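Side-chain contacts in uncharacterized protein AF_1796 (Archaeoglobus fulgidus, PDB 1VIM), which is of unknown function but probably binds a carbohydrate derivative, such as a sugar phosphate, and may act as an isomerase: residues Ser109-Ala112 with Lys113-Ser117; Ala175-Met178 with Met179-Leu183. One frame throughout, in Å; residues are numbered along the deposited sequence. Where two conformers were deposited one is given.

Contact 1 (Ser109-Ala112 with Lys113-Ser117); sequences SKKA and KDIGS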
# COMPACT_ATOMS: atom_id res chain seq x y z
N SER A 109 18.05 -6.97 -3.27
CA SER A 109 18.94 -7.69 -2.37
C SER A 109 20.39 -7.49 -2.77
O SER A 109 21.24 -7.36 -1.89
CB SER A 109 18.60 -9.18 -2.34
OG SER A 109 17.30 -9.37 -1.84
N LYS A 110 20.67 -7.43 -4.07
CA LYS A 110 22.03 -7.12 -4.51
C LYS A 110 22.46 -5.72 -4.04
O LYS A 110 23.59 -5.54 -3.56
CB LYS A 110 22.14 -7.22 -6.04
CG LYS A 110 23.57 -6.96 -6.62
CD LYS A 110 24.65 -7.88 -6.04
CE LYS A 110 25.96 -7.81 -6.87
NZ LYS A 110 26.62 -6.49 -6.79
N LYS A 111 21.57 -4.74 -4.14
CA LYS A 111 21.90 -3.40 -3.66
C LYS A 111 22.16 -3.41 -2.15
O LYS A 111 23.11 -2.80 -1.67
CB LYS A 111 20.82 -2.38 -4.01
CG LYS A 111 21.06 -0.97 -3.51
CD LYS A 111 22.12 -0.23 -4.31
CE LYS A 111 22.12 1.25 -3.95
NZ LYS A 111 20.71 1.75 -3.93
N ALA A 112 21.33 -4.12 -1.40
CA ALA A 112 21.53 -4.25 0.04
C ALA A 112 22.87 -4.92 0.39
O ALA A 112 23.57 -4.45 1.31
CB ALA A 112 20.37 -5.03 0.65
N LYS A 113 23.23 -5.97 -0.35
CA LYS A 113 24.50 -6.66 -0.16
C LYS A 113 25.66 -5.72 -0.46
O LYS A 113 26.67 -5.70 0.28
CB LYS A 113 24.58 -7.91 -1.05
CG LYS A 113 23.76 -9.13 -0.58
CD LYS A 113 24.08 -9.60 0.85
CE LYS A 113 25.52 -10.13 1.01
NZ LYS A 113 25.88 -10.47 2.43
N ASP A 114 25.53 -4.89 -1.48
CA ASP A 114 26.59 -3.92 -1.81
C ASP A 114 26.77 -2.85 -0.72
O ASP A 114 27.89 -2.41 -0.44
CB ASP A 114 26.31 -3.26 -3.14
CG ASP A 114 26.53 -4.19 -4.31
OD1 ASP A 114 27.16 -5.26 -4.16
OD2 ASP A 114 26.08 -3.92 -5.43
N ILE A 115 25.66 -2.44 -0.10
CA ILE A 115 25.70 -1.55 1.07
C ILE A 115 26.36 -2.23 2.28
O ILE A 115 26.95 -1.57 3.15
CB ILE A 115 24.26 -1.07 1.40
CG1 ILE A 115 23.84 -0.08 0.29
CG2 ILE A 115 24.19 -0.50 2.82
CD1 ILE A 115 22.35 0.23 0.30
N GLY A 116 26.24 -3.55 2.32
CA GLY A 116 26.83 -4.36 3.36
C GLY A 116 25.86 -4.96 4.37
O GLY A 116 26.27 -5.57 5.34
N SER A 117 24.56 -4.78 4.15
CA SER A 117 23.57 -5.49 4.93
C SER A 117 23.74 -7.00 4.80
O SER A 117 24.17 -7.49 3.75
CB SER A 117 22.17 -5.07 4.45
OG SER A 117 21.10 -5.80 5.07

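Contact 2 (Ala175-Met178 with Met179-Leu183); sequences AEIM and MQKHL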
# COMPACT_ATOMS: atom_id res chain seq x y z
N ALA A 175 6.53 -18.16 16.91
CA ALA A 175 6.27 -18.95 18.11
C ALA A 175 7.58 -19.28 18.82
O ALA A 175 7.67 -19.23 20.06
CB ALA A 175 5.53 -20.21 17.73
N GLU A 176 8.60 -19.64 18.06
CA GLU A 176 9.90 -20.01 18.62
C GLU A 176 10.58 -18.81 19.27
O GLU A 176 11.10 -18.92 20.40
CB GLU A 176 10.77 -20.59 17.52
CG GLU A 176 12.17 -20.99 17.97
CD GLU A 176 12.19 -22.15 18.96
OE1 GLU A 176 11.19 -22.90 19.06
OE2 GLU A 176 13.24 -22.29 19.64
N ILE A 177 10.57 -17.67 18.60
CA ILE A 177 11.13 -16.45 19.18
C ILE A 177 10.39 -16.05 20.45
O ILE A 177 11.01 -15.64 21.43
CB ILE A 177 11.16 -15.30 18.14
CG1 ILE A 177 12.12 -15.65 16.99
CG2 ILE A 177 11.60 -14.00 18.81
CD1 ILE A 177 11.99 -14.79 15.73
N MET A 178 9.07 -16.20 20.46
CA MET A 178 8.33 -15.86 21.69
C MET A 178 8.79 -16.72 22.85
O MET A 178 9.01 -16.20 23.95
CB MET A 178 6.84 -16.05 21.49
CG MET A 178 6.21 -15.00 20.59
SD MET A 178 4.53 -15.42 20.17
CE MET A 178 3.68 -15.17 21.80
N MET A 179 8.93 -18.01 22.61
CA MET A 179 9.43 -18.93 23.63
C MET A 179 10.81 -18.49 24.13
O MET A 179 11.03 -18.40 25.36
CB MET A 179 9.44 -20.38 23.12
CG MET A 179 9.96 -21.42 24.14
SD MET A 179 11.74 -21.62 24.03
CE MET A 179 12.02 -22.86 25.28
N GLN A 180 11.73 -18.20 23.22
CA GLN A 180 13.11 -17.83 23.59
C GLN A 180 13.17 -16.55 24.40
O GLN A 180 14.01 -16.43 25.31
CB GLN A 180 14.00 -17.70 22.35
CG GLN A 180 14.26 -19.01 21.65
CD GLN A 180 15.26 -18.90 20.53
OE1 GLN A 180 15.88 -17.85 20.33
NE2 GLN A 180 15.44 -19.99 19.80
N LYS A 181 12.28 -15.62 24.10
CA LYS A 181 12.32 -14.29 24.70
C LYS A 181 11.35 -14.17 25.87
O LYS A 181 11.22 -13.10 26.48
CB LYS A 181 12.01 -13.25 23.63
CG LYS A 181 13.14 -13.04 22.63
CD LYS A 181 12.72 -12.03 21.56
CE LYS A 181 13.10 -10.60 21.95
NZ LYS A 181 12.43 -9.56 21.10
N HIS A 182 10.68 -15.28 26.19
CA HIS A 182 9.66 -15.35 27.24
C HIS A 182 8.57 -14.30 27.06
O HIS A 182 8.16 -13.62 28.00
CB HIS A 182 10.31 -15.28 28.63
CG HIS A 182 11.42 -16.26 28.81
ND1 HIS A 182 12.75 -15.92 28.67
CD2 HIS A 182 11.40 -17.59 29.08
CE1 HIS A 182 13.50 -16.98 28.87
NE2 HIS A 182 12.71 -18.01 29.12
N LEU A 183 8.13 -14.15 25.81
CA LEU A 183 7.06 -13.24 25.47
C LEU A 183 5.76 -14.00 25.41
O LEU A 183 5.74 -15.17 25.02
CB LEU A 183 7.33 -12.57 24.12
CG LEU A 183 8.54 -11.63 24.09
CD1 LEU A 183 8.86 -11.27 22.63
CD2 LEU A 183 8.24 -10.39 24.90

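Contact 1 (Ser109-Ala112 with Lys113-Ser117)
K110 and D114, one helical turn apart, are joined by a salt bridge on the last two turns of helix 103-115, which closes in a Schellman motif with G116 as its C-prime residue. The helix is the crossover of the beta-alpha-beta unit that carries the chain from strand 92-96 to strand 118-123. K110 sends CG away from its backbone N (chi1 -178°), then bends at chi2 and again at chi4, which turns the ammonium back over the following turn. There NZ sits in the fork of the D114 carboxylate, 3.0 Å from OD1 and equally far from OD2, both oxygens offering their syn lone pairs.

The main-chain carbonyls are taken up in order. The amide of K113 goes to S109 O, D114 N binds K110 O at 2.9 Å, and I115 N binds K111 O at 3.0 Å. A112 O receives two amides where the helix stops: G116 N at 3.0 Å and, more weakly, S117 N. A weak bond from G116 N to K113 O completes the motif. G116 has a positive phi of 108°, where a CB would jam against the carbonyl oxygen of I115.

Three more polar ends find partners outside the two segments. S109 OG bonds back to V105 O, K113 NZ forms a salt bridge with D135, and S117 OG makes a weak bond to D91 O. S109, A112 and S117 lean on L93 of strand 92-96, while V194 and L195 of the second subunit pack on I115 and A112. On that flank K111 and I115 make a light apolar contact, with K111 CG 4.2 Å from I115 CD1.

Contact 2 (Ala175-Met178 with Met179-Leu183)
Two side-chain pairings, E176 with Q180 and I177 with K181, run along the last turns of helix 160-181. The first is polar. Q180 NE2 donates to E176 OE2 at 3.2 Å, using the anti lone pair of that oxygen, with the carboxylate and amide planes 89° apart. E176 reaches it by a bend at chi2 (66°), while Q180 stays extended beyond CG. The stronger hold on the carboxylate comes from the third subunit, where H11 ND1 bonds to OE2 and L14 N to OE1. A leucine in place of Q180 has no amide to offer, and the E176 carboxylate would probably lose the partner on its own helix and be less firmly fixed in its rotation.

The apolar contacts come next. I177 and K181 run alongside each other in the same direction, with I177 CG2 3.6 Å from K181 CD; K181 then ends in a cation-pi contact with Y74. M178 CB and L183 CB are 4.4 Å apart.

Backbone bonds close the turn. M179, Q180 and K181 donate to A175, E176 and I177, and a Schellman motif at H182 brings L183 N to M178 O at 2.9 Å and H182 N to M179 O.

Within the chain, I41 of helix 34-46 packs on E176, I177 and Q180, and L72, just past helix 56-71, touches I177, M178 and L183.

Overall arrangement
Contact 1 comes first along the chain, at the C-terminal end of helix 103-115, and contact 2 follows at the end of helix 160-181. Their centres are 29 Å apart and their nearest atoms about 17 Å apart, so they do not meet. Contact 1 belongs to a crossover of the five-stranded parallel sheet, packing on strand 92-96, whereas contact 2 sits beside helix 34-46. Both belong to the SIS-family part of the chain, and both are helix ends closed by a Schellman motif. They also face different partners in the four-chain assembly, contact 1 the second subunit and contact 2 the third, so each helix end contributes to a separate interface.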